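Local coordinates for protein glycerol dehydrogenase (Schizosaccharomyces pombe, PDB 1TA9) that catalyses the zinc-dependent, NAD(+)-linked oxidation of glycerol to dihydroxyacetone, serving the assimilation of glycerol, at residues A233-V238 / A313-H318; Y339-Q344 / S360-C365. All blocks are in the same frame, centred on the assembly; numbering follows the deposited sequence.

Contact 1 (A233-V238 / A313-H318); sequences ALSTWV and AAHAIH. With K (potassium ion), chain J; ZN (zinc ion), chain I.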
loop_
_atom_site.group_PDB
_atom_site.type_symbol
_atom_site.label_atom_id
_atom_site.label_comp_id
_atom_site.label_asym_id
_atom_site.label_seq_id
_atom_site.Cartn_x
_atom_site.Cartn_y
_atom_site.Cartn_z
ATOM N N ALA B 233 26.092 -6.667 18.240
ATOM C CA ALA B 233 25.721 -6.547 16.833
ATOM C C ALA B 233 24.565 -5.559 16.617
ATOM O O ALA B 233 24.513 -4.860 15.600
ATOM C CB ALA B 233 25.358 -7.923 16.271
ATOM N N LEU B 234 23.643 -5.497 17.572
ATOM C CA LEU B 234 22.512 -4.577 17.467
ATOM C C LEU B 234 22.912 -3.101 17.423
ATOM O O LEU B 234 22.214 -2.287 16.821
ATOM C CB LEU B 234 21.537 -4.791 18.628
ATOM C CG LEU B 234 20.546 -5.946 18.479
ATOM C CD1 LEU B 234 19.796 -6.147 19.791
ATOM C CD2 LEU B 234 19.579 -5.644 17.342
ATOM N N SER B 235 24.025 -2.745 18.052
ATOM C CA SER B 235 24.437 -1.347 18.051
ATOM C C SER B 235 25.116 -0.916 16.751
ATOM O O SER B 235 25.171 0.274 16.441
ATOM C CB SER B 235 25.376 -1.063 19.225
ATOM O OG SER B 235 26.646 -1.644 19.023
ATOM N N THR B 236 25.613 -1.882 15.986
ATOM C CA THR B 236 26.306 -1.582 14.740
ATOM C C THR B 236 25.534 -0.679 13.781
ATOM O O THR B 236 26.034 0.374 13.386
ATOM C CB THR B 236 26.688 -2.869 13.986
ATOM O OG1 THR B 236 27.550 -3.662 14.808
ATOM C CG2 THR B 236 27.411 -2.532 12.687
ATOM N N TRP B 237 24.327 -1.085 13.399
ATOM C CA TRP B 237 23.543 -0.281 12.476
ATOM C C TRP B 237 23.230 1.086 13.076
ATOM O O TRP B 237 23.343 2.107 12.398
ATOM C CB TRP B 237 22.235 -0.993 12.110
ATOM C CG TRP B 237 21.390 -0.222 11.138
ATOM C CD1 TRP B 237 21.580 -0.110 9.788
ATOM C CD2 TRP B 237 20.234 0.562 11.448
ATOM N NE1 TRP B 237 20.610 0.699 9.240
ATOM C CE2 TRP B 237 19.771 1.124 10.237
ATOM C CE3 TRP B 237 19.544 0.847 12.634
ATOM C CZ2 TRP B 237 18.645 1.955 10.178
ATOM C CZ3 TRP B 237 18.421 1.677 12.574
ATOM C CH2 TRP B 237 17.986 2.219 11.352
ATOM N N VAL B 238 22.844 1.111 14.349
ATOM C CA VAL B 238 22.516 2.373 15.000
ATOM C C VAL B 238 23.695 3.338 15.010
ATOM O O VAL B 238 23.565 4.490 14.595
ATOM C CB VAL B 238 22.052 2.163 16.460
ATOM C CG1 VAL B 238 21.931 3.516 17.160
ATOM C CG2 VAL B 238 20.708 1.432 16.483
ATOM N N ALA B 313 27.534 7.015 20.256
ATOM C CA ALA B 313 27.194 7.117 21.670
ATOM C C ALA B 313 27.115 5.782 22.404
ATOM O O ALA B 313 27.605 5.664 23.527
ATOM C CB ALA B 313 25.882 7.872 21.838
ATOM N N ALA B 314 26.503 4.782 21.777
ATOM C CA ALA B 314 26.339 3.473 22.409
ATOM C C ALA B 314 27.603 2.950 23.086
ATOM O O ALA B 314 27.598 2.663 24.283
ATOM C CB ALA B 314 25.838 2.456 21.388
ATOM N N HIS B 315 28.687 2.826 22.332
ATOM C CA HIS B 315 29.924 2.320 22.919
ATOM C C HIS B 315 30.573 3.281 23.903
ATOM O O HIS B 315 31.198 2.854 24.872
ATOM C CB HIS B 315 30.906 1.912 21.823
ATOM C CG HIS B 315 30.674 0.522 21.322
ATOM N ND1 HIS B 315 29.543 0.168 20.618
ATOM C CD2 HIS B 315 31.377 -0.619 21.507
ATOM C CE1 HIS B 315 29.556 -1.134 20.395
ATOM N NE2 HIS B 315 30.658 -1.634 20.925
ATOM N N ALA B 316 30.421 4.577 23.666
ATOM C CA ALA B 316 30.981 5.564 24.581
ATOM C C ALA B 316 30.272 5.396 25.928
ATOM O O ALA B 316 30.890 5.484 26.993
ATOM C CB ALA B 316 30.761 6.968 24.033
ATOM N N ILE B 317 28.968 5.142 25.871
ATOM C CA ILE B 317 28.174 4.945 27.077
ATOM C C ILE B 317 28.595 3.649 27.762
ATOM O O ILE B 317 28.652 3.580 28.992
ATOM C CB ILE B 317 26.670 4.915 26.742
ATOM C CG1 ILE B 317 26.257 6.282 26.192
ATOM C CG2 ILE B 317 25.856 4.571 27.984
ATOM C CD1 ILE B 317 24.888 6.315 25.573
ATOM N N HIS B 318 28.895 2.628 26.964
ATOM C CA HIS B 318 29.350 1.354 27.508
ATOM C C HIS B 318 30.630 1.587 28.310
ATOM O O HIS B 318 30.788 1.055 29.410
ATOM C CB HIS B 318 29.613 0.351 26.379
ATOM C CG HIS B 318 30.606 -0.717 26.733
ATOM N ND1 HIS B 318 31.965 -0.487 26.765
ATOM C CD2 HIS B 318 30.438 -2.017 27.075
ATOM C CE1 HIS B 318 32.591 -1.597 27.110
ATOM N NE2 HIS B 318 31.688 -2.542 27.304
HETATM K K K J . 28.963 -3.140 17.453
HETATM ZN ZN ZN I . 31.336 -3.721 20.832
HETATM O O HOH W 1 28.787 -0.671 16.730
#
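Ser235 brings its hydroxyl against the edge of the His315 imidazole, with OG lying in the plane of the ring and 3.3 Å from CE1. Beside this approach the helix backbones are bridged by small groups: Ser235 CB faces Ala314 CB at 4.2 Å. Polar linkage comes from Glu239, one turn further along the helix of Ser235. Its OE2 hydrogen-bonds both Ser235 OG and His315 ND1, so this second-shell carboxylate limits the rotation of the imidazole. With ND1 held there, His315 NE2 at the other nitrogen is directed at the zinc ion, at 2.2 Å. Asp232 OD2 and His333 NE2 bind the same metal. The side chain of His315 is about 3 Å from a bound glycerol, nearest atoms taken.

A potassium ion sits beside the zinc ion. Ser235 OG lies 3.2 Å from it, placed between its own backbone N and carbonyl carbon (chi1 72°). The next side chain leaves the helix in another direction, yet Thr236 OG1 also reaches the potassium, at 3.0 Å. A water binds it more closely, its oxygen 2.6 Å from the ion, and Asp182 OD2 and Asp232 O are further ligands. The potassium ion and the zinc ion are 4.2 Å apart, and Asp232 serves both, by its carboxylate and by its carbonyl. The whole arrangement is the buried metal centre of an iron-containing alcohol dehydrogenase family member, here holding zinc on one aspartate and two histidines.

Contact 2 (Y339-Q344 / S360-C365); sequences YGTLVQ and SFMAKC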
loop_
_atom_site.group_PDB
_atom_site.type_symbol
_atom_site.label_atom_id
_atom_site.label_comp_id
_atom_site.label_asym_id
_atom_site.label_seq_id
_atom_site.Cartn_x
_atom_site.Cartn_y
_atom_site.Cartn_z
ATOM N N TYR B 339 22.249 -1.921 26.330
ATOM C CA TYR B 339 21.643 -0.855 27.122
ATOM C C TYR B 339 22.115 0.489 26.567
ATOM O O TYR B 339 21.328 1.422 26.426
ATOM C CB TYR B 339 22.039 -0.968 28.599
ATOM C CG TYR B 339 21.194 -0.098 29.508
ATOM C CD1 TYR B 339 20.013 -0.583 30.071
ATOM C CD2 TYR B 339 21.545 1.231 29.762
ATOM C CE1 TYR B 339 19.200 0.230 30.867
ATOM C CE2 TYR B 339 20.734 2.056 30.552
ATOM C CZ TYR B 339 19.566 1.548 31.101
ATOM O OH TYR B 339 18.762 2.363 31.870
ATOM N N GLY B 340 23.405 0.571 26.250
ATOM C CA GLY B 340 23.967 1.796 25.706
ATOM C C GLY B 340 23.327 2.199 24.388
ATOM O O GLY B 340 23.238 3.387 24.073
ATOM N N THR B 341 22.887 1.212 23.615
ATOM C CA THR B 341 22.243 1.481 22.338
ATOM C C THR B 341 20.879 2.123 22.597
ATOM O O THR B 341 20.472 3.037 21.882
ATOM C CB THR B 341 22.085 0.182 21.514
ATOM O OG1 THR B 341 23.385 -0.371 21.258
ATOM C CG2 THR B 341 21.399 0.464 20.175
ATOM N N LEU B 342 20.178 1.657 23.628
ATOM C CA LEU B 342 18.883 2.241 23.960
ATOM C C LEU B 342 19.101 3.675 24.424
ATOM O O LEU B 342 18.280 4.556 24.161
ATOM C CB LEU B 342 18.181 1.439 25.058
ATOM C CG LEU B 342 17.653 0.051 24.670
ATOM C CD1 LEU B 342 16.908 -0.557 25.856
ATOM C CD2 LEU B 342 16.723 0.162 23.467
ATOM N N VAL B 343 20.207 3.912 25.120
ATOM C CA VAL B 343 20.506 5.259 25.582
ATOM C C VAL B 343 20.744 6.145 24.359
ATOM O O VAL B 343 20.291 7.292 24.324
ATOM C CB VAL B 343 21.760 5.295 26.492
ATOM C CG1 VAL B 343 22.043 6.733 26.926
ATOM C CG2 VAL B 343 21.537 4.415 27.731
ATOM N N GLN B 344 21.442 5.622 23.351
ATOM C CA GLN B 344 21.680 6.425 22.149
ATOM C C GLN B 344 20.349 6.745 21.479
ATOM O O GLN B 344 20.181 7.815 20.901
ATOM C CB GLN B 344 22.595 5.714 21.137
ATOM C CG GLN B 344 22.807 6.577 19.879
ATOM C CD GLN B 344 23.962 6.134 19.002
ATOM O OE1 GLN B 344 24.963 5.607 19.490
ATOM N NE2 GLN B 344 23.841 6.377 17.696
ATOM N N SER B 360 11.853 -4.063 22.895
ATOM C CA SER B 360 11.116 -5.326 22.913
ATOM C C SER B 360 11.946 -6.437 22.277
ATOM O O SER B 360 11.936 -7.578 22.750
ATOM C CB SER B 360 9.775 -5.188 22.181
ATOM O OG SER B 360 9.957 -4.726 20.858
ATOM N N PHE B 361 12.656 -6.104 21.202
ATOM C CA PHE B 361 13.506 -7.073 20.520
ATOM C C PHE B 361 14.611 -7.531 21.467
ATOM O O PHE B 361 14.897 -8.727 21.569
ATOM C CB PHE B 361 14.149 -6.455 19.273
ATOM C CG PHE B 361 14.951 -7.441 18.458
ATOM C CD1 PHE B 361 14.313 -8.344 17.613
ATOM C CD2 PHE B 361 16.339 -7.488 18.562
ATOM C CE1 PHE B 361 15.051 -9.286 16.880
ATOM C CE2 PHE B 361 17.083 -8.424 17.836
ATOM C CZ PHE B 361 16.436 -9.323 16.995
ATOM N N MET B 362 15.242 -6.577 22.146
ATOM C CA MET B 362 16.305 -6.903 23.088
ATOM C C MET B 362 15.767 -7.792 24.204
ATOM O O MET B 362 16.417 -8.757 24.612
ATOM C CB MET B 362 16.912 -5.630 23.682
ATOM C CG MET B 362 17.738 -4.816 22.694
ATOM S SD MET B 362 18.388 -3.307 23.446
ATOM C CE MET B 362 19.392 -2.633 22.077
ATOM N N ALA B 363 14.573 -7.466 24.690
ATOM C CA ALA B 363 13.952 -8.248 25.751
ATOM C C ALA B 363 13.717 -9.688 25.296
ATOM O O ALA B 363 13.945 -10.624 26.055
ATOM C CB ALA B 363 12.636 -7.609 26.173
ATOM N N LYS B 364 13.256 -9.868 24.060
ATOM C CA LYS B 364 13.003 -11.216 23.547
ATOM C C LYS B 364 14.291 -12.027 23.453
ATOM O O LYS B 364 14.270 -13.253 23.562
ATOM C CB LYS B 364 12.333 -11.148 22.170
ATOM C CG LYS B 364 10.992 -10.426 22.184
ATOM C CD LYS B 364 10.367 -10.357 20.794
ATOM C CE LYS B 364 9.051 -9.591 20.838
ATOM N NZ LYS B 364 8.391 -9.532 19.499
ATOM N N CYS B 365 15.410 -11.337 23.249
ATOM C CA CYS B 365 16.715 -11.978 23.142
ATOM C C CYS B 365 17.351 -12.198 24.510
ATOM O O CYS B 365 18.452 -12.736 24.607
ATOM C CB CYS B 365 17.658 -11.129 22.280
ATOM S SG CYS B 365 17.211 -11.059 20.532
#
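Met362 starts with CG anti to its carbonyl carbon, beside the backbone N (chi1 -70°), and from there runs fully extended through chi2 of 178° and chi3 of 176°. The straight thioether chain carries SD and CE across from helix 352-364 to helix 333-347, where they meet Leu342 and Thr341. Leu342 leaves its own helix toward the methionine, and the two side chains run antiparallel, each lying alongside the other.

The sulfur does most of the touching on the leucine. Met362 SD rests on the branch point, 3.6 Å from Leu342 CG, and also packs against both methyls, at 3.9 Å from Leu342 CD1 and 3.8 Å from Leu342 CD2. Beyond the sulfur, the terminal methyl moves over to the threonine. Met362 CE comes to 3.9 Å from Thr341 CB and 4.2 Å from Thr341 CG2, while still keeping 4.1 Å from Leu342 CD2. The threonine therefore offers carbon to the methionine; its polar atom is used within its own helix, Thr341 OG1 hydrogen-bonding the backbone O of Val337 one turn earlier.

All three side chains are buried, and Met362 alone accounts for more than half of the surface hidden between the segments. Ile369, from the loop after the second helix, touches both Leu342 and Met362 and adds to the same apolar cluster. Thr341 also packs on Ser235 and Ala314, toward the metal centre. This is plain hydrophobic packing between consecutive helices, one methionine reaching from one helix to the other, in the all-helical C-terminal domain that iron-containing alcohol dehydrogenases build after their nucleotide-binding domain.

From the N terminus the chain first builds the parallel sheet, then, after the short helix 215-220, runs into helix 223-245. Contact 1 brings this helix to helix 313-322, closing a long, mostly helical loop of 74 residues. Contact 2 begins after that loop is complete and closes a much shorter one, of 15 residues, between helices 333-347 and 352-364; neither encloses the other. The centres of contacts 1 and 2 are about 10 Å apart. The join is helix 333-347, which packs on both helices of contact 1: Thr341 touches Ser235, and Gln344 OE1 accepts a probable hydrogen bond from Ala314 N (2.9 Å). It also carries the zinc ligand His333, tying the metal centre to helix 352-364.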